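PDB 3CEA: Myo-inositol 2-dehydrogenase from Lactobacillus plantarum WCFS1, which probably catalyses the NAD-dependent oxidation of myo-inositol at its 2-hydroxyl group, the reaction of an inositol 2-dehydrogenase of the Gfo/Idh/MocA family. Local coordinates for residues F99-L104 with T296-E301; R25-K30 with D300-F305; E86-A91 with Q124-G129. All coordinates share one frame; numbering follows the deposited sequence. Where two conformers were deposited one is given.

Contact 1: F99-L104 with T296-E301; sequences FCEKPL and TAFTDE. With NAD (nicotinamide-adenine-dinucleotide), chain E.
Glu101 and Glu301 bring two carboxylates together in the buried interior, OE2 of Glu101 lying 4.0 Å from OE2 of Glu301. The two side chains meet at about a right angle, with their carboxylate planes turned 57° apart. Glu301 gets there because its first torsion (chi1 73°) tucks CG between backbone N and carbonyl carbon, after which the chain runs out extended. The edge of the Phe99 ring lies beside Glu301 and may ease the meeting: Phe99 CZ is 3.6 Å from Glu301 OE2, and ring and carboxylate stand nearly perpendicular, at 89°.

Both oxygens of Glu101 have partners: Glu101 OE1 accepts the carboxamide N7N of NAD at 2.9 Å and, on its anti side and out of the carboxylate plane, the backbone N of Lys102 at 3.1 Å, while OE2 is hydrogen-bonded to His23 NE2. With an alanine here the nicotinamide amide, the Lys102 backbone N and His23 would all lose this acceptor, and the carboxamide would probably be freer to turn. Phe298, from helix 295-311, presents its edge to the same amide, CE1 lying 3.7 Å from NAD N7N. Lys102 O, the carbonyl oxygen of the cis peptide bond to Pro103, accepts the NAD ribose hydroxyl O2D at 2.7 Å.

Glu101-Lys102-Pro103 is the Glu-Lys-Pro signature of this family, and here its acid holds the carboxamide and probably helps to orient the nicotinamide. Two acids so close would probably raise the proton affinity of one; the donors on both Glu101 oxygens would tend to keep that acid charged.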
loop_
_atom_site.group_PDB
_atom_site.type_symbol
_atom_site.label_atom_id
_atom_site.label_comp_id
_atom_site.label_asym_id
_atom_site.label_seq_id
_atom_site.Cartn_x
_atom_site.Cartn_y
_atom_site.Cartn_z
ATOM N N PHE A 99 23.993 21.283 -23.750
ATOM C CA PHE A 99 23.306 20.586 -22.675
ATOM C C PHE A 99 24.361 19.851 -21.857
ATOM O O PHE A 99 24.955 18.877 -22.323
ATOM C CB PHE A 99 22.272 19.605 -23.231
ATOM C CG PHE A 99 21.468 18.897 -22.170
ATOM C CD1 PHE A 99 21.954 17.740 -21.559
ATOM C CD2 PHE A 99 20.219 19.382 -21.791
ATOM C CE1 PHE A 99 21.217 17.082 -20.580
ATOM C CE2 PHE A 99 19.470 18.727 -20.814
ATOM C CZ PHE A 99 19.971 17.575 -20.206
ATOM N N CYS A 100 24.598 20.333 -20.643
ATOM C CA CYS A 100 25.574 19.717 -19.752
ATOM C C CYS A 100 24.867 19.028 -18.593
ATOM O O CYS A 100 23.963 19.599 -17.978
ATOM C CB CYS A 100 26.555 20.768 -19.225
ATOM S SG CYS A 100 28.003 20.101 -18.374
ATOM N N GLU A 101 25.281 17.799 -18.302
ATOM C CA GLU A 101 24.749 17.065 -17.159
ATOM C C GLU A 101 25.159 17.687 -15.833
ATOM O O GLU A 101 26.138 18.433 -15.757
ATOM C CB GLU A 101 25.165 15.589 -17.200
ATOM C CG GLU A 101 24.158 14.668 -17.890
ATOM C CD GLU A 101 22.773 14.678 -17.241
ATOM O OE1 GLU A 101 22.642 15.097 -16.069
ATOM O OE2 GLU A 101 21.808 14.251 -17.909
ATOM N N LYS A 102 24.385 17.382 -14.794
ATOM C CA LYS A 102 24.663 17.850 -13.442
ATOM C C LYS A 102 25.808 17.028 -12.837
ATOM O O LYS A 102 26.005 15.875 -13.225
ATOM C CB LYS A 102 23.392 17.757 -12.580
ATOM C CG LYS A 102 22.935 16.335 -12.245
ATOM C CD LYS A 102 23.496 15.890 -10.902
ATOM C CE LYS A 102 23.834 14.409 -10.889
ATOM N NZ LYS A 102 24.252 13.945 -9.537
ATOM N N PRO A 103 26.592 17.620 -11.917
ATOM C CA PRO A 103 26.614 19.033 -11.529
ATOM C C PRO A 103 27.441 19.849 -12.518
ATOM O O PRO A 103 28.043 19.278 -13.431
ATOM C CB PRO A 103 27.295 19.020 -10.151
ATOM C CG PRO A 103 27.694 17.589 -9.879
ATOM C CD PRO A 103 27.570 16.829 -11.152
ATOM N N LEU A 104 27.467 21.169 -12.340
ATOM C CA LEU A 104 28.241 22.054 -13.217
ATOM C C LEU A 104 29.735 21.727 -13.202
ATOM O O LEU A 104 30.397 21.766 -14.241
ATOM C CB LEU A 104 28.008 23.528 -12.859
ATOM C CG LEU A 104 26.593 24.092 -13.038
ATOM C CD1 LEU A 104 26.510 25.511 -12.505
ATOM C CD2 LEU A 104 26.138 24.042 -14.494
ATOM N N THR A 296 11.450 8.694 -18.593
ATOM C CA THR A 296 10.580 9.683 -19.245
ATOM C C THR A 296 11.057 11.119 -18.996
ATOM O O THR A 296 11.105 11.929 -19.926
ATOM C CB THR A 296 9.104 9.530 -18.807
ATOM O OG1 THR A 296 8.706 8.159 -18.912
ATOM C CG2 THR A 296 8.186 10.384 -19.675
ATOM N N ALA A 297 11.415 11.424 -17.747
ATOM C CA ALA A 297 11.935 12.744 -17.379
ATOM C C ALA A 297 13.201 13.100 -18.158
ATOM O O ALA A 297 13.363 14.243 -18.586
ATOM C CB ALA A 297 12.187 12.824 -15.878
ATOM N N PHE A 298 14.088 12.119 -18.336
ATOM C CA PHE A 298 15.295 12.280 -19.152
ATOM C C PHE A 298 14.955 12.588 -20.604
ATOM O O PHE A 298 15.608 13.416 -21.237
ATOM C CB PHE A 298 16.157 11.020 -19.106
ATOM C CG PHE A 298 16.982 10.882 -17.856
ATOM C CD1 PHE A 298 17.858 11.893 -17.463
ATOM C CD2 PHE A 298 16.912 9.720 -17.092
ATOM C CE1 PHE A 298 18.633 11.759 -16.316
ATOM C CE2 PHE A 298 17.687 9.573 -15.940
ATOM C CZ PHE A 298 18.548 10.595 -15.550
ATOM N N THR A 299 13.943 11.904 -21.132
ATOM C CA THR A 299 13.486 12.134 -22.496
ATOM C C THR A 299 12.867 13.526 -22.608
ATOM O O THR A 299 13.246 14.305 -23.482
ATOM C CB THR A 299 12.490 11.040 -22.944
ATOM O OG1 THR A 299 13.149 9.769 -22.927
ATOM C CG2 THR A 299 11.970 11.303 -24.352
ATOM N N ASP A 300 11.941 13.837 -21.702
ATOM C CA ASP A 300 11.226 15.112 -21.729
ATOM C C ASP A 300 12.136 16.340 -21.580
ATOM O O ASP A 300 11.890 17.370 -22.222
ATOM C CB ASP A 300 10.095 15.126 -20.689
ATOM C CG ASP A 300 8.926 14.210 -21.071
ATOM O OD1 ASP A 300 8.869 13.734 -22.228
ATOM O OD2 ASP A 300 8.051 13.968 -20.209
ATOM N N GLU A 301 13.181 16.228 -20.758
ATOM C CA GLU A 301 14.123 17.340 -20.554
ATOM C C GLU A 301 14.996 17.606 -21.778
ATOM O O GLU A 301 15.270 18.762 -22.109
ATOM C CB GLU A 301 15.001 17.128 -19.313
ATOM C CG GLU A 301 16.081 16.068 -19.457
ATOM C CD GLU A 301 17.177 16.184 -18.419
ATOM O OE1 GLU A 301 17.239 17.211 -17.708
ATOM O OE2 GLU A 301 17.988 15.241 -18.324
HETATM P PA NAD E . 30.313 6.955 -16.591
HETATM O O1A NAD E . 29.434 5.765 -16.550
HETATM O O2A NAD E . 31.611 6.703 -15.926
HETATM O O5B NAD E . 30.509 7.413 -18.121
HETATM C C5B NAD E . 31.472 8.388 -18.470
HETATM C C4B NAD E . 31.693 8.377 -19.981
HETATM O O4B NAD E . 32.417 9.526 -20.388
HETATM C C3B NAD E . 32.490 7.166 -20.436
HETATM O O3B NAD E . 31.832 6.616 -21.550
HETATM C C2B NAD E . 33.845 7.716 -20.837
HETATM O O2B NAD E . 34.396 7.041 -21.946
HETATM C C1B NAD E . 33.543 9.169 -21.168
HETATM N N9A NAD E . 34.688 10.047 -20.863
HETATM C C8A NAD E . 35.371 10.136 -19.675
HETATM N N7A NAD E . 36.349 11.062 -19.801
HETATM C C5A NAD E . 36.302 11.563 -21.056
HETATM C C6A NAD E . 37.069 12.524 -21.707
HETATM N N6A NAD E . 37.889 13.295 -21.000
HETATM N N1A NAD E . 36.783 12.842 -23.023
HETATM C C2A NAD E . 35.744 12.209 -23.687
HETATM N N3A NAD E . 34.986 11.254 -23.033
HETATM C C4A NAD E . 35.261 10.936 -21.738
HETATM O O3 NAD E . 29.585 8.214 -15.898
HETATM P PN NAD E . 27.985 8.403 -15.941
HETATM O O1N NAD E . 27.485 8.041 -17.289
HETATM O O2N NAD E . 27.438 7.751 -14.734
HETATM O O5D NAD E . 27.769 9.980 -15.723
HETATM C C5D NAD E . 28.467 10.967 -16.446
HETATM C C4D NAD E . 27.980 12.330 -15.962
HETATM O O4D NAD E . 26.571 12.322 -15.818
HETATM C C3D NAD E . 28.577 12.699 -14.612
HETATM O O3D NAD E . 29.100 14.005 -14.684
HETATM C C2D NAD E . 27.411 12.638 -13.645
HETATM O O2D NAD E . 27.464 13.666 -12.686
HETATM C C1D NAD E . 26.183 12.778 -14.535
HETATM N N1N NAD E . 25.038 12.002 -14.016
HETATM C C2N NAD E . 23.828 12.631 -13.862
HETATM C C3N NAD E . 22.722 11.930 -13.371
HETATM C C7N NAD E . 21.355 12.554 -13.361
HETATM O O7N NAD E . 20.386 12.024 -12.487
HETATM N N7N NAD E . 21.084 13.584 -14.168
HETATM C C4N NAD E . 22.858 10.584 -13.036
HETATM C C5N NAD E . 24.090 9.953 -13.193
HETATM C C6N NAD E . 25.176 10.676 -13.687
#

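Contact 2: R25-K30 with D300-F305; sequences RHLVNK and DEVQDF
Leu27 of helix 20-29 and Val302 of helix 295-311 meet with their side chains at about a right angle, and one pair of methyl groups carries the apolar contact: Leu27 CD1 is 3.7 Å from Val302 CG1. The two residues are not equally placed. Val302 directs its CB at the neighbouring helix, and with CG1 anti to the backbone N (chi1 168°) that branch reaches forward. Leu27 starts off to one side of its partner and only its far end swings in. Both side chains also rest on Phe76 of strand 74-77, so Leu27, Val302 and Phe76 form a three-way apolar cluster between the two helices and the sheet. Leu27 CA and Val302 CA are 8.1 Å apart.

Further along, the partners are polar but do not bond to each other. Gln303 OE1 comes within 4.2 Å of Lys30 O, two acceptors side by side, and its real partner is the backbone N of Gln32, just past the end of helix 20-29. The bend of Gln303 at chi2 (70°) turns its amide back to that chain. Lys30 sends its ammonium end away from Val302 and Gln303, although its side chain brushes Thr299. His26 ties helix 20-29 to the start of helix 295-311, its NE2 hydrogen-bonded to Asp295 OD1.

Helix 20-29 is the first helix of the Rossmann fold, following a glycine-rich turn consistent with the GxGxxG pattern of dinucleotide-binding folds, and helix 295-311 returns from the C-terminal part of the chain to pack against it.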
loop_
_atom_site.group_PDB
_atom_site.type_symbol
_atom_site.label_atom_id
_atom_site.label_comp_id
_atom_site.label_asym_id
_atom_site.label_seq_id
_atom_site.Cartn_x
_atom_site.Cartn_y
_atom_site.Cartn_z
ATOM N N ARG A 25 20.442 6.799 -26.833
ATOM C CA ARG A 25 19.297 6.014 -27.298
ATOM C C ARG A 25 18.071 6.892 -27.551
ATOM O O ARG A 25 17.434 6.776 -28.599
ATOM C CB ARG A 25 18.952 4.903 -26.301
ATOM C CG ARG A 25 19.864 3.688 -26.364
ATOM C CD ARG A 25 19.359 2.593 -25.440
ATOM N NE ARG A 25 20.173 1.380 -25.510
ATOM C CZ ARG A 25 21.039 0.992 -24.575
ATOM N NH1 ARG A 25 21.220 1.715 -23.475
ATOM N NH2 ARG A 25 21.726 -0.129 -24.742
ATOM N N HIS A 26 17.754 7.768 -26.593
ATOM C CA HIS A 26 16.618 8.684 -26.714
ATOM C C HIS A 26 16.812 9.651 -27.877
ATOM O O HIS A 26 15.863 9.980 -28.594
ATOM C CB HIS A 26 16.413 9.485 -25.423
ATOM C CG HIS A 26 16.006 8.656 -24.245
ATOM N ND1 HIS A 26 16.272 9.034 -22.947
ATOM C CD2 HIS A 26 15.358 7.470 -24.165
ATOM C CE1 HIS A 26 15.800 8.121 -22.118
ATOM N NE2 HIS A 26 15.244 7.159 -22.831
ATOM N N LEU A 27 18.059 10.083 -28.056
ATOM C CA LEU A 27 18.433 11.073 -29.057
ATOM C C LEU A 27 18.242 10.544 -30.482
ATOM O O LEU A 27 17.980 11.314 -31.408
ATOM C CB LEU A 27 19.888 11.487 -28.821
ATOM C CG LEU A 27 20.306 12.958 -28.708
ATOM C CD1 LEU A 27 19.156 13.893 -28.349
ATOM C CD2 LEU A 27 21.430 13.074 -27.687
ATOM N N VAL A 28 18.370 9.228 -30.639
ATOM C CA VAL A 28 18.172 8.559 -31.924
ATOM C C VAL A 28 16.720 8.094 -32.091
ATOM O O VAL A 28 16.140 8.229 -33.172
ATOM C CB VAL A 28 19.144 7.351 -32.092
ATOM C CG1 VAL A 28 18.921 6.643 -33.424
ATOM C CG2 VAL A 28 20.593 7.805 -31.981
ATOM N N ASN A 29 16.136 7.571 -31.015
ATOM C CA ASN A 29 14.839 6.892 -31.085
ATOM C C ASN A 29 13.613 7.722 -30.712
ATOM O O ASN A 29 12.542 7.543 -31.296
ATOM C CB ASN A 29 14.865 5.611 -30.241
ATOM C CG ASN A 29 15.866 4.590 -30.754
ATOM O OD1 ASN A 29 16.080 4.460 -31.960
ATOM N ND2 ASN A 29 16.482 3.857 -29.836
ATOM N N LYS A 30 13.766 8.623 -29.747
ATOM C CA LYS A 30 12.611 9.315 -29.169
ATOM C C LYS A 30 12.554 10.812 -29.466
ATOM O O LYS A 30 11.502 11.322 -29.852
ATOM C CB LYS A 30 12.527 9.059 -27.660
ATOM C CG LYS A 30 12.339 7.590 -27.291
ATOM C CD LYS A 30 12.176 7.410 -25.791
ATOM C CE LYS A 30 12.236 5.943 -25.384
ATOM N NZ LYS A 30 11.028 5.184 -25.814
ATOM N N ASP A 300 11.941 13.837 -21.702
ATOM C CA ASP A 300 11.226 15.112 -21.729
ATOM C C ASP A 300 12.136 16.340 -21.580
ATOM O O ASP A 300 11.890 17.370 -22.222
ATOM C CB ASP A 300 10.095 15.126 -20.689
ATOM C CG ASP A 300 8.926 14.210 -21.071
ATOM O OD1 ASP A 300 8.869 13.734 -22.228
ATOM O OD2 ASP A 300 8.051 13.968 -20.209
ATOM N N GLU A 301 13.181 16.228 -20.758
ATOM C CA GLU A 301 14.123 17.340 -20.554
ATOM C C GLU A 301 14.996 17.606 -21.778
ATOM O O GLU A 301 15.270 18.762 -22.109
ATOM C CB GLU A 301 15.001 17.128 -19.313
ATOM C CG GLU A 301 16.081 16.068 -19.457
ATOM C CD GLU A 301 17.177 16.184 -18.419
ATOM O OE1 GLU A 301 17.239 17.211 -17.708
ATOM O OE2 GLU A 301 17.988 15.241 -18.324
ATOM N N VAL A 302 15.436 16.533 -22.436
ATOM C CA VAL A 302 16.258 16.642 -23.638
ATOM C C VAL A 302 15.422 17.200 -24.788
ATOM O O VAL A 302 15.904 18.021 -25.570
ATOM C CB VAL A 302 16.926 15.290 -24.006
ATOM C CG1 VAL A 302 17.533 15.332 -25.404
ATOM C CG2 VAL A 302 17.998 14.942 -22.982
ATOM N N GLN A 303 14.166 16.763 -24.867
ATOM C CA GLN A 303 13.214 17.307 -25.829
ATOM C C GLN A 303 12.990 18.800 -25.585
ATOM O O GLN A 303 12.921 19.582 -26.534
ATOM C CB GLN A 303 11.883 16.550 -25.772
ATOM C CG GLN A 303 10.879 16.959 -26.852
ATOM C CD GLN A 303 11.301 16.517 -28.241
ATOM O OE1 GLN A 303 11.334 15.323 -28.542
ATOM N NE2 GLN A 303 11.625 17.481 -29.096
ATOM N N ASP A 304 12.885 19.184 -24.313
ATOM C CA ASP A 304 12.720 20.587 -23.934
ATOM C C ASP A 304 13.923 21.423 -24.374
ATOM O O ASP A 304 13.757 22.541 -24.869
ATOM C CB ASP A 304 12.488 20.723 -22.425
ATOM C CG ASP A 304 12.224 22.163 -21.996
ATOM O OD1 ASP A 304 11.315 22.810 -22.565
ATOM O OD2 ASP A 304 12.924 22.644 -21.078
ATOM N N PHE A 305 15.124 20.868 -24.200
ATOM C CA PHE A 305 16.361 21.508 -24.649
ATOM C C PHE A 305 16.375 21.711 -26.162
ATOM O O PHE A 305 16.712 22.794 -26.642
ATOM C CB PHE A 305 17.586 20.691 -24.209
ATOM C CG PHE A 305 18.875 21.121 -24.857
ATOM C CD1 PHE A 305 19.556 22.246 -24.405
ATOM C CD2 PHE A 305 19.412 20.396 -25.918
ATOM C CE1 PHE A 305 20.749 22.647 -24.999
ATOM C CE2 PHE A 305 20.604 20.787 -26.521
ATOM C CZ PHE A 305 21.275 21.915 -26.060
#

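Contact 3: E86-A91 with Q124-G129; sequences EMTIYA and QIFQSG. With NAD (nicotinamide-adenine-dinucleotide), chain E.
Within the Rossmann fold, Thr88 on the crossover helix 84-93 packs against Phe126 on strand 126-127, the outermost strand of the parallel sheet within this chain. The helix links strands 74-77 and 97-100 in a beta-alpha-beta unit, and the contact reaches one strand beyond it. Thr88 splits its two branches between two tasks. Its OG1 turns back to the carbonyl oxygen of His84, one turn earlier in the helix, which leaves the methyl CG2, anti to the backbone N, facing the sheet. That methyl approaches the Phe126 ring obliquely, nearest to CE1 at 3.7 Å and next to CD1 at 4.0 Å, with the two side chains at about a right angle. Phe126 meets it because its CG is likewise anti to the backbone N (chi1 176°), sending the ring towards the helix. Met114 of helix 108-119 and Cys100 of strand 97-100 touch both residues and extend the cluster.

At the other end Gln124 stretches towards the last turn of the helix. Its NE2 stops 4.3 Å from Ala91 O, and is instead hydrogen-bonded to the carbonyl oxygens of Met92 and Leu96.

Both segments also reach the cofactor, at opposite ends of the dinucleotide. Gly129 O lies 3.5 Å from the carboxamide N7N of NAD, whereas the extended selenomethionine Met87 lays its methyl CE over the adenine face, 3.4 Å from N1A.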
loop_
_atom_site.group_PDB
_atom_site.type_symbol
_atom_site.label_atom_id
_atom_site.label_comp_id
_atom_site.label_asym_id
_atom_site.label_seq_id
_atom_site.Cartn_x
_atom_site.Cartn_y
_atom_site.Cartn_z
ATOM N N GLU A 86 35.515 22.668 -18.599
ATOM C CA GLU A 86 36.398 22.813 -19.757
ATOM C C GLU A 86 35.731 22.417 -21.076
ATOM O O GLU A 86 36.050 22.979 -22.128
ATOM C CB GLU A 86 37.715 22.047 -19.557
ATOM C CG GLU A 86 37.565 20.565 -19.211
ATOM C CD GLU A 86 38.894 19.826 -19.190
ATOM O OE1 GLU A 86 39.632 19.880 -20.200
ATOM O OE2 GLU A 86 39.193 19.181 -18.161
HETATM N N MSE A 87 34.813 21.454 -21.016
HETATM C CA MSE A 87 34.066 21.029 -22.198
HETATM C C MSE A 87 33.006 22.054 -22.577
HETATM O O MSE A 87 32.804 22.328 -23.760
HETATM C CB MSE A 87 33.422 19.659 -21.984
HETATM C CG MSE A 87 34.399 18.506 -22.093
HETATM SE SE MSE A 87 33.609 16.808 -21.596
HETATM C CE MSE A 87 35.156 15.665 -21.934
ATOM N N THR A 88 32.341 22.614 -21.566
ATOM C CA THR A 88 31.327 23.644 -21.776
ATOM C C THR A 88 31.943 24.907 -22.375
ATOM O O THR A 88 31.443 25.425 -23.370
ATOM C CB THR A 88 30.564 23.969 -20.472
ATOM O OG1 THR A 88 29.972 22.771 -19.961
ATOM C CG2 THR A 88 29.463 24.994 -20.719
ATOM N N ILE A 89 33.039 25.378 -21.781
ATOM C CA ILE A 89 33.745 26.568 -22.270
ATOM C C ILE A 89 34.169 26.408 -23.736
ATOM O O ILE A 89 33.908 27.288 -24.561
ATOM C CB ILE A 89 34.961 26.933 -21.368
ATOM C CG1 ILE A 89 34.482 27.416 -19.993
ATOM C CG2 ILE A 89 35.833 28.008 -22.026
ATOM C CD1 ILE A 89 35.537 27.348 -18.897
ATOM N N TYR A 90 34.797 25.278 -24.058
ATOM C CA TYR A 90 35.264 25.018 -25.421
ATOM C C TYR A 90 34.117 24.990 -26.435
ATOM O O TYR A 90 34.233 25.556 -27.523
ATOM C CB TYR A 90 36.066 23.715 -25.479
ATOM C CG TYR A 90 36.994 23.626 -26.671
ATOM C CD1 TYR A 90 38.229 24.274 -26.664
ATOM C CD2 TYR A 90 36.638 22.895 -27.805
ATOM C CE1 TYR A 90 39.088 24.199 -27.759
ATOM C CE2 TYR A 90 37.489 22.812 -28.907
ATOM C CZ TYR A 90 38.712 23.466 -28.875
ATOM O OH TYR A 90 39.562 23.393 -29.953
ATOM N N ALA A 91 33.016 24.343 -26.059
ATOM C CA ALA A 91 31.836 24.216 -26.916
ATOM C C ALA A 91 31.068 25.530 -27.063
ATOM O O ALA A 91 30.586 25.842 -28.152
ATOM C CB ALA A 91 30.918 23.110 -26.402
ATOM N N GLN A 124 23.286 31.684 -27.349
ATOM C CA GLN A 124 23.469 30.238 -27.255
ATOM C C GLN A 124 22.794 29.693 -26.007
ATOM O O GLN A 124 22.990 30.212 -24.903
ATOM C CB GLN A 124 24.956 29.877 -27.248
ATOM C CG GLN A 124 25.633 30.001 -28.606
ATOM C CD GLN A 124 27.140 30.130 -28.500
ATOM O OE1 GLN A 124 27.717 31.121 -28.946
ATOM N NE2 GLN A 124 27.786 29.132 -27.907
ATOM N N ILE A 125 22.001 28.644 -26.191
ATOM C CA ILE A 125 21.278 28.021 -25.089
ATOM C C ILE A 125 22.225 27.159 -24.256
ATOM O O ILE A 125 23.002 26.371 -24.801
ATOM C CB ILE A 125 20.082 27.159 -25.601
ATOM C CG1 ILE A 125 19.209 27.943 -26.598
ATOM C CG2 ILE A 125 19.257 26.599 -24.436
ATOM C CD1 ILE A 125 18.589 29.236 -26.064
ATOM N N PHE A 126 22.173 27.344 -22.938
ATOM C CA PHE A 126 22.792 26.410 -22.004
ATOM C C PHE A 126 21.734 25.809 -21.087
ATOM O O PHE A 126 20.874 26.522 -20.570
ATOM C CB PHE A 126 23.900 27.067 -21.174
ATOM C CG PHE A 126 24.485 26.154 -20.127
ATOM C CD1 PHE A 126 25.519 25.279 -20.446
ATOM C CD2 PHE A 126 23.982 26.147 -18.828
ATOM C CE1 PHE A 126 26.052 24.420 -19.484
ATOM C CE2 PHE A 126 24.508 25.290 -17.862
ATOM C CZ PHE A 126 25.545 24.427 -18.194
ATOM N N GLN A 127 21.818 24.498 -20.875
ATOM C CA GLN A 127 20.852 23.792 -20.045
ATOM C C GLN A 127 21.516 22.733 -19.167
ATOM O O GLN A 127 22.314 21.927 -19.652
ATOM C CB GLN A 127 19.774 23.160 -20.926
ATOM C CG GLN A 127 18.546 22.672 -20.179
ATOM C CD GLN A 127 17.353 22.476 -21.089
ATOM O OE1 GLN A 127 17.021 23.346 -21.898
ATOM N NE2 GLN A 127 16.694 21.329 -20.958
ATOM N N SER A 128 21.174 22.761 -17.877
ATOM C CA SER A 128 21.665 21.782 -16.907
ATOM C C SER A 128 20.814 20.508 -16.943
ATOM O O SER A 128 19.878 20.399 -17.741
ATOM C CB SER A 128 21.689 22.385 -15.497
ATOM O OG SER A 128 20.378 22.598 -15.000
ATOM N N GLY A 129 21.133 19.545 -16.077
ATOM C CA GLY A 129 20.429 18.265 -16.068
ATOM C C GLY A 129 19.645 17.891 -14.821
ATOM O O GLY A 129 19.705 16.744 -14.373
HETATM P PA NAD E . 30.313 6.955 -16.591
HETATM O O1A NAD E . 29.434 5.765 -16.550
HETATM O O2A NAD E . 31.611 6.703 -15.926
HETATM O O5B NAD E . 30.509 7.413 -18.121
HETATM C C5B NAD E . 31.472 8.388 -18.470
HETATM C C4B NAD E . 31.693 8.377 -19.981
HETATM O O4B NAD E . 32.417 9.526 -20.388
HETATM C C3B NAD E . 32.490 7.166 -20.436
HETATM O O3B NAD E . 31.832 6.616 -21.550
HETATM C C2B NAD E . 33.845 7.716 -20.837
HETATM O O2B NAD E . 34.396 7.041 -21.946
HETATM C C1B NAD E . 33.543 9.169 -21.168
HETATM N N9A NAD E . 34.688 10.047 -20.863
HETATM C C8A NAD E . 35.371 10.136 -19.675
HETATM N N7A NAD E . 36.349 11.062 -19.801
HETATM C C5A NAD E . 36.302 11.563 -21.056
HETATM C C6A NAD E . 37.069 12.524 -21.707
HETATM N N6A NAD E . 37.889 13.295 -21.000
HETATM N N1A NAD E . 36.783 12.842 -23.023
HETATM C C2A NAD E . 35.744 12.209 -23.687
HETATM N N3A NAD E . 34.986 11.254 -23.033
HETATM C C4A NAD E . 35.261 10.936 -21.738
HETATM O O3 NAD E . 29.585 8.214 -15.898
HETATM P PN NAD E . 27.985 8.403 -15.941
HETATM O O1N NAD E . 27.485 8.041 -17.289
HETATM O O2N NAD E . 27.438 7.751 -14.734
HETATM O O5D NAD E . 27.769 9.980 -15.723
HETATM C C5D NAD E . 28.467 10.967 -16.446
HETATM C C4D NAD E . 27.980 12.330 -15.962
HETATM O O4D NAD E . 26.571 12.322 -15.818
HETATM C C3D NAD E . 28.577 12.699 -14.612
HETATM O O3D NAD E . 29.100 14.005 -14.684
HETATM C C2D NAD E . 27.411 12.638 -13.645
HETATM O O2D NAD E . 27.464 13.666 -12.686
HETATM C C1D NAD E . 26.183 12.778 -14.535
HETATM N N1N NAD E . 25.038 12.002 -14.016
HETATM C C2N NAD E . 23.828 12.631 -13.862
HETATM C C3N NAD E . 22.722 11.930 -13.371
HETATM C C7N NAD E . 21.355 12.554 -13.361
HETATM O O7N NAD E . 20.386 12.024 -12.487
HETATM N N7N NAD E . 21.084 13.584 -14.168
HETATM C C4N NAD E . 22.858 10.584 -13.036
HETATM C C5N NAD E . 24.090 9.953 -13.193
HETATM C C6N NAD E . 25.176 10.676 -13.687
#

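Contact 2 opens first, at 25-30 on the helix after the opening strand of the Rossmann sheet, and closes last, at 300-305, spanning most of the chain. Contact 3 begins at 86-91 and closes at 124-129, entirely inside that loop. Contact 1 starts between them, at 99-104, and runs on to 296-301, so it crosses contact 3; it ends on the same helix as contact 2, with Asp300 and Glu301 in common. Contacts 1 and 2 thus tie helix 295-311 to strand 97-100 with its following loop and to helix 20-29, while strands 97-100 and 126-127, neighbours in the sheet, join contacts 1 and 3. The cofactor is touched by contacts 1 and 3.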